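Local coordinates for protein Cow rumen GH26 endo-mannanase (Metagenome, PDB 6UEH) that probably hydrolyses internal beta-1,4-mannosidic linkages in mannans such as galactomannan, as a rumen endo-mannanase of glycoside hydrolase family 26, at residues T271-I275 with E339-Y343; H312-V318 with N362-S367; G333-V338 with Q372-G376; D377-I383 with K421-S425. All blocks are in the same frame, centred on the assembly; numbering follows the deposited sequence.

Contact 1. Residues T271-I275 with E339-Y343; sequences TADCI and EIWKY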
# COMPACT_ATOMS: atom_id res chain seq x y z
N THR A 271 1.04 14.92 -20.95
CA THR A 271 0.78 14.89 -19.51
C THR A 271 1.38 16.07 -18.76
O THR A 271 0.71 16.71 -17.95
CB THR A 271 1.32 13.58 -18.89
OG1 THR A 271 0.54 12.47 -19.36
CG2 THR A 271 1.23 13.63 -17.37
N ALA A 272 2.65 16.38 -19.05
CA ALA A 272 3.35 17.45 -18.35
C ALA A 272 2.71 18.82 -18.58
O ALA A 272 2.84 19.71 -17.75
CB ALA A 272 4.81 17.48 -18.78
N ASP A 273 2.00 18.98 -19.69
CA ASP A 273 1.43 20.27 -20.04
C ASP A 273 0.11 20.56 -19.35
O ASP A 273 -0.38 21.69 -19.39
CB ASP A 273 1.24 20.38 -21.56
CG ASP A 273 2.54 20.66 -22.29
OD1 ASP A 273 3.52 21.05 -21.62
OD2 ASP A 273 2.59 20.49 -23.52
N CYS A 274 -0.48 19.56 -18.69
CA CYS A 274 -1.78 19.76 -18.06
C CYS A 274 -1.70 20.76 -16.91
O CYS A 274 -2.71 21.30 -16.48
CB CYS A 274 -2.36 18.43 -17.57
SG CYS A 274 -1.63 17.78 -16.05
N ILE A 275 -0.49 21.01 -16.42
CA ILE A 275 -0.29 22.00 -15.36
C ILE A 275 0.45 23.23 -15.88
O ILE A 275 0.98 24.02 -15.10
CB ILE A 275 0.49 21.40 -14.18
CG1 ILE A 275 1.84 20.85 -14.64
CG2 ILE A 275 -0.33 20.31 -13.50
CD1 ILE A 275 2.69 20.29 -13.52
N GLU A 339 3.97 17.14 -9.10
CA GLU A 339 3.55 18.50 -9.42
C GLU A 339 2.06 18.54 -9.80
O GLU A 339 1.35 19.47 -9.44
CB GLU A 339 4.41 19.08 -10.54
CG GLU A 339 5.87 19.26 -10.16
CD GLU A 339 6.72 19.80 -11.30
OE1 GLU A 339 7.96 19.67 -11.23
OE2 GLU A 339 6.15 20.36 -12.26
N ILE A 340 1.61 17.51 -10.51
CA ILE A 340 0.20 17.41 -10.88
C ILE A 340 -0.68 17.21 -9.65
O ILE A 340 -1.74 17.83 -9.53
CB ILE A 340 -0.04 16.26 -11.88
CG1 ILE A 340 0.70 16.54 -13.19
CG2 ILE A 340 -1.53 16.08 -12.14
CD1 ILE A 340 0.54 15.45 -14.23
N TRP A 341 -0.24 16.36 -8.73
CA TRP A 341 -0.95 16.14 -7.47
C TRP A 341 -1.08 17.44 -6.69
O TRP A 341 -2.16 17.77 -6.19
CB TRP A 341 -0.24 15.09 -6.62
CG TRP A 341 -0.88 14.87 -5.27
CD1 TRP A 341 -0.70 15.62 -4.14
CD2 TRP A 341 -1.79 13.83 -4.91
NE1 TRP A 341 -1.45 15.11 -3.11
CE2 TRP A 341 -2.13 14.01 -3.56
CE3 TRP A 341 -2.37 12.76 -5.61
CZ2 TRP A 341 -3.01 13.16 -2.88
CZ3 TRP A 341 -3.24 11.92 -4.94
CH2 TRP A 341 -3.56 12.12 -3.59
N LYS A 342 0.02 18.16 -6.56
CA LYS A 342 0.02 19.44 -5.85
C LYS A 342 -0.90 20.44 -6.53
O LYS A 342 -1.58 21.21 -5.86
CB LYS A 342 1.44 20.00 -5.74
CG LYS A 342 2.36 19.17 -4.86
CD LYS A 342 3.74 19.81 -4.73
CE LYS A 342 4.64 19.01 -3.81
NZ LYS A 342 6.00 19.61 -3.70
N TYR A 343 -0.92 20.41 -7.86
CA TYR A 343 -1.80 21.28 -8.64
C TYR A 343 -3.26 21.03 -8.27
O TYR A 343 -4.00 21.96 -7.98
CB TYR A 343 -1.59 21.04 -10.14
CG TYR A 343 -2.38 21.96 -11.05
CD1 TYR A 343 -3.69 21.66 -11.42
CD2 TYR A 343 -1.82 23.12 -11.56
CE1 TYR A 343 -4.41 22.49 -12.25
CE2 TYR A 343 -2.53 23.96 -12.40
CZ TYR A 343 -3.83 23.64 -12.74
OH TYR A 343 -4.55 24.48 -13.57
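This contact lies on the outer layer of the (beta/alpha)8 TIM barrel. A turn at residues 271-275 packs against helix 334-351, which follows the fourth barrel strand. The turn holds a 3-10 segment at 271-273 and precedes helix 280-301. No hydrogen bond crosses between the two segments, so the join is made by side-chain packing. Glu339 comes first. Glu339 CB lies 3.6 Å from Ile275 CD1. Glu339 OE2 lies 3.7 Å from the same Ile275 CD1, while OE1 forms a salt bridge with Lys335, one helical turn back. Ile340 is next and is buried. Its side chain, with chi1 in m and chi2 in t, extends so that CD1 reaches into the turn. Ile340 CD1 lies 3.7 Å from Thr271 CG2 and also 3.7 Å from Cys274 SG. Ile340 CG1 is 3.9 Å from Ile275 CG2. Thr271 thus gives its methyl to the contact, while its OG1 is hydrogen-bonded to Trp328 O. Tyr343 closes the patch, one turn along from Glu339. Its hydroxyl is hydrogen-bonded to Asn286 and Asn282 of helix 280-301, whose Trp285 touches both Cys274 and Ile340. Ile275 has more area covered than any other residue here, because it fits between Glu339, Ile340 and Tyr343. Its CA sits over one face of the Tyr343 ring, and Ile275 CG2 approaches Tyr343 CG to 3.6 Å.

Contact 2. Residues H312-V318 with N362-S367; sequences HEAEGNV and NLYAWS. With ACT (acetate ion), chain D.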
# COMPACT_ATOMS: atom_id res chain seq x y z
N HIS A 312 -4.53 7.94 -8.89
CA HIS A 312 -4.11 6.74 -8.18
C HIS A 312 -3.23 5.82 -9.03
O HIS A 312 -3.13 5.99 -10.25
CB HIS A 312 -5.35 5.98 -7.69
CG HIS A 312 -6.17 5.37 -8.78
ND1 HIS A 312 -6.74 6.12 -9.79
CD2 HIS A 312 -6.52 4.09 -9.02
CE1 HIS A 312 -7.40 5.32 -10.61
NE2 HIS A 312 -7.29 4.08 -10.16
N GLU A 313 -2.59 4.86 -8.36
CA GLU A 313 -1.71 3.88 -9.01
C GLU A 313 -0.69 4.54 -9.93
O GLU A 313 -0.41 4.04 -11.02
CB GLU A 313 -2.54 2.85 -9.78
CG GLU A 313 -3.48 2.04 -8.91
CD GLU A 313 -4.22 0.95 -9.68
OE1 GLU A 313 -4.06 0.89 -10.92
OE2 GLU A 313 -4.96 0.17 -9.06
N ALA A 314 -0.15 5.67 -9.48
CA ALA A 314 0.66 6.55 -10.33
C ALA A 314 1.87 5.87 -10.96
O ALA A 314 2.04 5.93 -12.18
CB ALA A 314 1.10 7.76 -9.53
N GLU A 315 2.71 5.25 -10.14
CA GLU A 315 3.93 4.65 -10.65
C GLU A 315 3.65 3.50 -11.61
O GLU A 315 4.34 3.34 -12.62
CB GLU A 315 4.82 4.14 -9.50
CG GLU A 315 6.11 3.49 -9.99
CD GLU A 315 7.00 3.01 -8.87
OE1 GLU A 315 6.63 3.18 -7.69
OE2 GLU A 315 8.08 2.45 -9.17
N GLY A 316 2.62 2.71 -11.31
CA GLY A 316 2.36 1.50 -12.07
C GLY A 316 3.47 0.50 -11.81
O GLY A 316 3.77 0.19 -10.66
N ASN A 317 4.07 -0.02 -12.87
CA ASN A 317 5.23 -0.89 -12.73
C ASN A 317 6.49 -0.07 -12.48
O ASN A 317 6.55 1.10 -12.86
CB ASN A 317 5.38 -1.78 -13.96
CG ASN A 317 4.33 -2.87 -14.02
OD1 ASN A 317 4.08 -3.57 -13.04
ND2 ASN A 317 3.68 -3.00 -15.18
N VAL A 318 7.48 -0.69 -11.85
CA VAL A 318 8.65 0.02 -11.33
C VAL A 318 9.31 0.98 -12.33
O VAL A 318 9.75 0.58 -13.40
CB VAL A 318 9.72 -0.98 -10.82
CG1 VAL A 318 10.01 -2.06 -11.86
CG2 VAL A 318 10.99 -0.24 -10.42
N ASN A 362 -1.81 6.71 -3.57
CA ASN A 362 -1.22 5.39 -3.75
C ASN A 362 0.30 5.47 -3.78
O ASN A 362 0.88 6.43 -4.29
CB ASN A 362 -1.73 4.74 -5.04
CG ASN A 362 -3.02 3.96 -4.83
OD1 ASN A 362 -4.04 4.27 -5.44
ND2 ASN A 362 -2.96 2.93 -4.00
N LEU A 363 0.94 4.47 -3.20
CA LEU A 363 2.37 4.27 -3.38
C LEU A 363 2.59 2.79 -3.66
O LEU A 363 1.78 1.95 -3.27
CB LEU A 363 3.16 4.72 -2.15
CG LEU A 363 3.29 6.22 -1.88
CD1 LEU A 363 3.98 6.47 -0.55
CD2 LEU A 363 4.04 6.91 -3.00
N TYR A 364 3.69 2.48 -4.34
CA TYR A 364 4.10 1.09 -4.49
C TYR A 364 5.39 0.87 -3.71
O TYR A 364 5.95 1.80 -3.15
CB TYR A 364 4.27 0.74 -5.97
CG TYR A 364 2.95 0.58 -6.68
CD1 TYR A 364 2.28 -0.64 -6.68
CD2 TYR A 364 2.36 1.65 -7.33
CE1 TYR A 364 1.07 -0.79 -7.32
CE2 TYR A 364 1.14 1.51 -7.98
CZ TYR A 364 0.50 0.28 -7.97
OH TYR A 364 -0.71 0.14 -8.60
N ALA A 365 5.84 -0.38 -3.65
CA ALA A 365 7.02 -0.72 -2.87
C ALA A 365 8.02 -1.53 -3.69
O ALA A 365 8.73 -2.37 -3.15
CB ALA A 365 6.63 -1.48 -1.62
N TRP A 366 8.07 -1.26 -5.00
CA TRP A 366 8.96 -2.00 -5.89
C TRP A 366 10.42 -1.80 -5.53
O TRP A 366 11.21 -2.75 -5.54
CB TRP A 366 8.73 -1.58 -7.35
CG TRP A 366 7.31 -1.61 -7.81
CD1 TRP A 366 6.61 -0.57 -8.36
CD2 TRP A 366 6.41 -2.72 -7.76
NE1 TRP A 366 5.33 -0.98 -8.66
CE2 TRP A 366 5.18 -2.29 -8.30
CE3 TRP A 366 6.52 -4.04 -7.32
CZ2 TRP A 366 4.08 -3.13 -8.40
CZ3 TRP A 366 5.42 -4.88 -7.42
CH2 TRP A 366 4.22 -4.42 -7.96
N SER A 367 10.78 -0.56 -5.21
CA SER A 367 12.16 -0.20 -4.92
C SER A 367 12.15 1.04 -4.03
O SER A 367 11.10 1.64 -3.82
CB SER A 367 12.93 0.06 -6.22
OG SER A 367 12.52 1.28 -6.82
C ACT D . -8.52 0.54 -11.21
O ACT D . -8.52 0.99 -12.37
OXT ACT D . -8.37 1.38 -10.30
CH3 ACT D . -8.71 -0.92 -10.92
O HOH W 1 -0.86 7.37 -7.02
O HOH W 2 5.14 4.55 -5.91
O HOH W 3 10.46 2.82 -8.44
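Tyr364 and Trp366 lose the most surface in this contact, and Asn362 follows. The Tyr364 ring lies along the 312-318 loop. Gly316 O sits over one ring face, and Glu313 CA is at the ring edge. Tyr364 OH is 3.4 Å from Glu313 CG. The Trp366 indole reaches further along the loop. Trp366 NE1 donates a hydrogen bond of 2.8 Å to Gly316 O, and Trp366 CB meets Val318 CB at 3.7 Å. The two loops follow strands 306-309 and 357-362, the fourth and fifth of the TIM barrel. In clan GH-A enzymes the acid/base glutamate follows the fourth strand, so this contact probably borders the active site. An acetate ion, probably from the crystallisation liquor, accepts a 2.9 Å hydrogen bond at OXT from His312 NE2 and is also bound by His240. Asn362 OD1 accepts a weak 3.3 Å bond from Glu313 N and a further bond from Arg309. Glu315 OE1 is hydrogen-bonded to Ser370 OG and OE2 to Asn319 N; waters add to this. One water donates to Glu315 OE1 (2.7 Å) and accepts from Tyr364 N (3.0 Å). Another donates to Glu315 OE2 (2.5 Å) and is hydrogen-bonded to Ser367 OG (3.0 Å).

Contact 3. Residues G333-V338 with Q372-G376; sequences GAKTYV and QWYAG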
# COMPACT_ATOMS: atom_id res chain seq x y z
N GLY A 333 6.53 10.76 -15.59
CA GLY A 333 7.47 10.47 -14.52
C GLY A 333 7.03 10.96 -13.15
O GLY A 333 6.04 11.66 -13.01
N ALA A 334 7.80 10.58 -12.13
CA ALA A 334 7.45 10.85 -10.74
C ALA A 334 7.42 12.35 -10.42
O ALA A 334 6.49 12.83 -9.79
CB ALA A 334 8.42 10.14 -9.81
N LYS A 335 8.45 13.07 -10.86
CA LYS A 335 8.56 14.50 -10.56
C LYS A 335 7.37 15.28 -11.12
O LYS A 335 6.76 16.09 -10.41
CB LYS A 335 9.86 15.07 -11.10
CG LYS A 335 10.06 16.55 -10.80
CD LYS A 335 11.31 17.09 -11.47
CE LYS A 335 11.50 18.57 -11.17
NZ LYS A 335 10.35 19.40 -11.65
N THR A 336 7.05 15.04 -12.38
CA THR A 336 5.91 15.70 -13.01
C THR A 336 4.61 15.29 -12.32
O THR A 336 3.73 16.13 -12.10
CB THR A 336 5.82 15.36 -14.51
OG1 THR A 336 6.95 15.91 -15.19
CG2 THR A 336 4.54 15.94 -15.11
N TYR A 337 4.50 14.01 -11.97
CA TYR A 337 3.30 13.51 -11.31
C TYR A 337 3.03 14.23 -9.99
O TYR A 337 1.90 14.63 -9.72
CB TYR A 337 3.39 12.01 -11.04
CG TYR A 337 2.34 11.55 -10.06
CD1 TYR A 337 1.01 11.43 -10.45
CD2 TYR A 337 2.66 11.29 -8.73
CE1 TYR A 337 0.03 11.04 -9.55
CE2 TYR A 337 1.69 10.90 -7.83
CZ TYR A 337 0.38 10.78 -8.24
OH TYR A 337 -0.59 10.39 -7.34
N VAL A 338 4.07 14.37 -9.17
CA VAL A 338 3.93 15.04 -7.88
C VAL A 338 3.45 16.48 -8.07
O VAL A 338 2.62 16.97 -7.31
CB VAL A 338 5.26 15.02 -7.09
CG1 VAL A 338 5.18 15.92 -5.86
CG2 VAL A 338 5.62 13.60 -6.68
N GLN A 372 9.59 8.38 -4.67
CA GLN A 372 9.65 9.60 -5.47
C GLN A 372 8.27 9.99 -6.00
O GLN A 372 8.08 11.09 -6.51
CB GLN A 372 10.63 9.44 -6.63
CG GLN A 372 12.07 9.22 -6.19
CD GLN A 372 13.05 9.30 -7.34
OE1 GLN A 372 12.78 9.95 -8.35
NE2 GLN A 372 14.19 8.64 -7.19
N TRP A 373 7.30 9.08 -5.87
CA TRP A 373 5.93 9.35 -6.29
C TRP A 373 5.08 9.86 -5.13
O TRP A 373 3.87 10.04 -5.27
CB TRP A 373 5.30 8.09 -6.88
CG TRP A 373 5.99 7.59 -8.11
CD1 TRP A 373 7.11 6.81 -8.16
CD2 TRP A 373 5.60 7.83 -9.47
NE1 TRP A 373 7.44 6.55 -9.47
CE2 TRP A 373 6.53 7.16 -10.29
CE3 TRP A 373 4.55 8.53 -10.07
CZ2 TRP A 373 6.45 7.19 -11.68
CZ3 TRP A 373 4.47 8.56 -11.45
CH2 TRP A 373 5.41 7.89 -12.24
N TYR A 374 5.72 10.09 -3.99
CA TYR A 374 5.03 10.62 -2.81
C TYR A 374 5.05 12.15 -2.82
O TYR A 374 6.11 12.76 -2.97
CB TYR A 374 5.68 10.08 -1.53
CG TYR A 374 5.07 10.57 -0.24
CD1 TYR A 374 3.70 10.46 -0.00
CD2 TYR A 374 5.86 11.12 0.76
CE1 TYR A 374 3.14 10.90 1.18
CE2 TYR A 374 5.31 11.56 1.95
CZ TYR A 374 3.95 11.45 2.15
OH TYR A 374 3.40 11.89 3.34
N ALA A 375 3.89 12.76 -2.66
CA ALA A 375 3.76 14.21 -2.78
C ALA A 375 4.17 14.96 -1.52
O ALA A 375 4.24 16.19 -1.53
CB ALA A 375 2.33 14.57 -3.16
N GLY A 376 4.43 14.24 -0.44
CA GLY A 376 4.90 14.87 0.79
C GLY A 376 3.85 14.95 1.88
O GLY A 376 2.65 14.91 1.61
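Aromatic contacts lead here. Ala334 CB makes a CH-pi contact with Trp373. It stands 3.6 Å from the centroid of the five-membered ring, 11° off the normal, so the methyl sits squarely over the indole face. Tyr337 meets the same indole obliquely. Its ring centroid is 5.6 Å from that of the Trp373 six-membered ring, with planes at 46°, and Tyr337 CD2 lies 3.6 Å from Trp373 CE3. Gly333, at the N-cap position of the helix, brings its C within 3.6 Å of Trp373 CH2. Aliphatic packing comes next, with Val338 CG1 3.8 Å from Ala375 CA. Val338 CG2 makes a van der Waals contact with a backbone carbonyl, 3.5 Å from Gln372 O. No hydrogen bond joins the segments directly. The polar ends are bound elsewhere: Trp373 NE1 to Asn319 O, and Tyr337 OH to Leu311 O and Gln361 NE2. Inside the helix, Tyr337 N bonds to Gly333 O at 3.0 Å, which starts the first turn. The contact thus sets the beginning of helix 334-351 against the 372-376 turn, which lies in the connection from strand 357-362 to strand 382-387, the fifth and sixth strands of the TIM barrel.

Contact 4. Residues D377-I383 with K421-S425; sequences DEYVDMI and KKMIS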
# COMPACT_ATOMS: atom_id res chain seq x y z
N ASP A 377 4.31 15.07 3.12
CA ASP A 377 3.43 15.06 4.29
C ASP A 377 2.37 16.16 4.28
O ASP A 377 1.30 16.00 4.85
CB ASP A 377 4.25 15.18 5.58
CG ASP A 377 5.11 13.96 5.84
OD1 ASP A 377 4.84 12.89 5.24
OD2 ASP A 377 6.04 14.06 6.66
N GLU A 378 2.68 17.27 3.63
CA GLU A 378 1.80 18.43 3.65
C GLU A 378 0.73 18.37 2.55
O GLU A 378 -0.14 19.23 2.48
CB GLU A 378 2.61 19.72 3.54
CG GLU A 378 3.26 19.98 2.18
CD GLU A 378 4.53 19.16 1.93
OE1 GLU A 378 4.88 18.29 2.76
OE2 GLU A 378 5.19 19.39 0.89
N TYR A 379 0.78 17.33 1.72
CA TYR A 379 -0.17 17.19 0.61
C TYR A 379 -0.94 15.87 0.63
O TYR A 379 -1.78 15.63 -0.24
CB TYR A 379 0.56 17.31 -0.73
CG TYR A 379 0.89 18.73 -1.13
CD1 TYR A 379 -0.07 19.54 -1.74
CD2 TYR A 379 2.16 19.26 -0.93
CE1 TYR A 379 0.23 20.84 -2.11
CE2 TYR A 379 2.46 20.55 -1.30
CZ TYR A 379 1.50 21.34 -1.89
OH TYR A 379 1.80 22.63 -2.27
N VAL A 380 -0.65 15.01 1.61
CA VAL A 380 -1.23 13.67 1.66
C VAL A 380 -1.70 13.33 3.08
O VAL A 380 -1.01 13.66 4.05
CB VAL A 380 -0.22 12.60 1.17
CG1 VAL A 380 -0.82 11.20 1.22
CG2 VAL A 380 0.28 12.92 -0.24
N ASP A 381 -2.85 12.68 3.20
CA ASP A 381 -3.41 12.33 4.51
C ASP A 381 -3.41 10.83 4.78
O ASP A 381 -3.65 10.39 5.91
CB ASP A 381 -4.84 12.85 4.64
CG ASP A 381 -4.93 14.35 4.48
OD1 ASP A 381 -4.06 15.06 5.02
OD2 ASP A 381 -5.87 14.81 3.80
N MET A 382 -3.16 10.04 3.74
CA MET A 382 -3.25 8.59 3.85
C MET A 382 -2.52 7.94 2.68
O MET A 382 -2.53 8.47 1.57
CB MET A 382 -4.72 8.15 3.88
CG MET A 382 -4.94 6.65 4.02
SD MET A 382 -6.69 6.19 3.95
CE MET A 382 -7.36 7.16 5.31
N ILE A 383 -1.89 6.79 2.93
CA ILE A 383 -1.24 6.04 1.87
C ILE A 383 -2.06 4.81 1.51
O ILE A 383 -2.42 4.01 2.37
CB ILE A 383 0.18 5.59 2.27
CG1 ILE A 383 1.03 6.80 2.67
CG2 ILE A 383 0.84 4.82 1.13
CD1 ILE A 383 1.23 7.79 1.56
N LYS A 421 4.08 8.38 9.60
CA LYS A 421 3.37 9.64 9.80
C LYS A 421 2.02 9.64 9.10
O LYS A 421 1.19 10.53 9.32
CB LYS A 421 4.22 10.82 9.32
CG LYS A 421 5.52 10.97 10.08
CD LYS A 421 6.12 12.35 9.92
CE LYS A 421 7.44 12.46 10.66
NZ LYS A 421 7.33 11.97 12.06
N LYS A 422 1.80 8.65 8.24
CA LYS A 422 0.52 8.48 7.56
C LYS A 422 0.01 7.06 7.75
O LYS A 422 0.79 6.11 7.79
CB LYS A 422 0.65 8.80 6.06
CG LYS A 422 1.34 10.12 5.74
CD LYS A 422 0.52 11.32 6.20
CE LYS A 422 1.27 12.62 5.94
NZ LYS A 422 0.49 13.82 6.35
N MET A 423 -1.30 6.91 7.87
CA MET A 423 -1.92 5.59 7.93
C MET A 423 -1.84 4.92 6.57
O MET A 423 -1.84 5.59 5.53
CB MET A 423 -3.37 5.68 8.39
CG MET A 423 -3.53 6.10 9.84
SD MET A 423 -5.25 6.21 10.34
CE MET A 423 -5.81 7.58 9.32
N ILE A 424 -1.76 3.59 6.57
CA ILE A 424 -1.61 2.83 5.34
C ILE A 424 -2.74 1.82 5.18
O ILE A 424 -3.11 1.14 6.14
CB ILE A 424 -0.27 2.09 5.31
CG1 ILE A 424 0.85 3.07 5.59
CG2 ILE A 424 -0.06 1.40 3.96
CD1 ILE A 424 2.17 2.47 5.47
N SER A 425 -3.27 1.72 3.97
CA SER A 425 -4.41 0.84 3.72
C SER A 425 -4.27 0.03 2.43
O SER A 425 -3.40 0.30 1.60
CB SER A 425 -5.69 1.66 3.65
OG SER A 425 -5.67 2.51 2.51
O HOH W 4 -2.17 14.35 6.91
O HOH W 5 -2.72 9.33 8.19
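Two neighbouring parallel strands of the TIM barrel, 382-387 and 423-429, meet here near their starts. They are joined through helix 408-417 in a beta-alpha-beta unit. Ile383 makes both direct backbone bonds: its N donates to Met423 O (2.9 Å) and its O accepts from Ser425 N (2.9 Å). Ile383 therefore pairs with Ile424. Before this pair a water bridges the two segments. It donates to Asp381 O (2.7 Å) and accepts from Met423 N (2.8 Å). Lys422 loses the most surface. Its ammonium group NZ donates to Asp377 O and to Val380 O, each at 2.8 Å. A second water takes a third bond from Lys422 NZ at 2.8 Å and can donate to Asp381 OD1 at 2.8 Å. The lysine thus ties together the turn that leads into strand 382-387. Asp377 OD1 is too far from this ammonium for a salt bridge and is hydrogen-bonded to Tyr374 OH. Asp381 O also accepts a bond from Gln158, its OD1 bonds to Ser146, and OD2 to Trp359 N. Met382 and Met423 share one sheet face and touch Gln158 and Leu161 of helix 152-164. Ile383 and Ile424 share the other face, with Ile383 CB 4.2 Å from Ile424 CG1. Ile383 O also receives a CA-H...O contact from Ile424 CA at 3.3 Å.

How the contacts relate
The four contacts form a connected part of the TIM barrel. Contacts 1 and 3 share helix 334-351, and their centres are about 10 Å apart. Trp341 links contact 1 to its neighbours: CD1 lies 3.4 Å from Ala375 CB of contact 3, and NE1 probably bonds to Tyr379 O of contact 4 (2.9 Å). Contacts 2 and 3 meet where Ala314 CB lies 3.4 Å from Tyr337 CZ and 3.6 Å from Trp373 CE3. Tyr374 joins contact 3 to contact 4, with OH 3.4 Å from Lys422 CE. Contact 2 carries the acetate and probably borders the active site. Contact 1 is more peripheral, with its centre about 18 Å from that of contact 2.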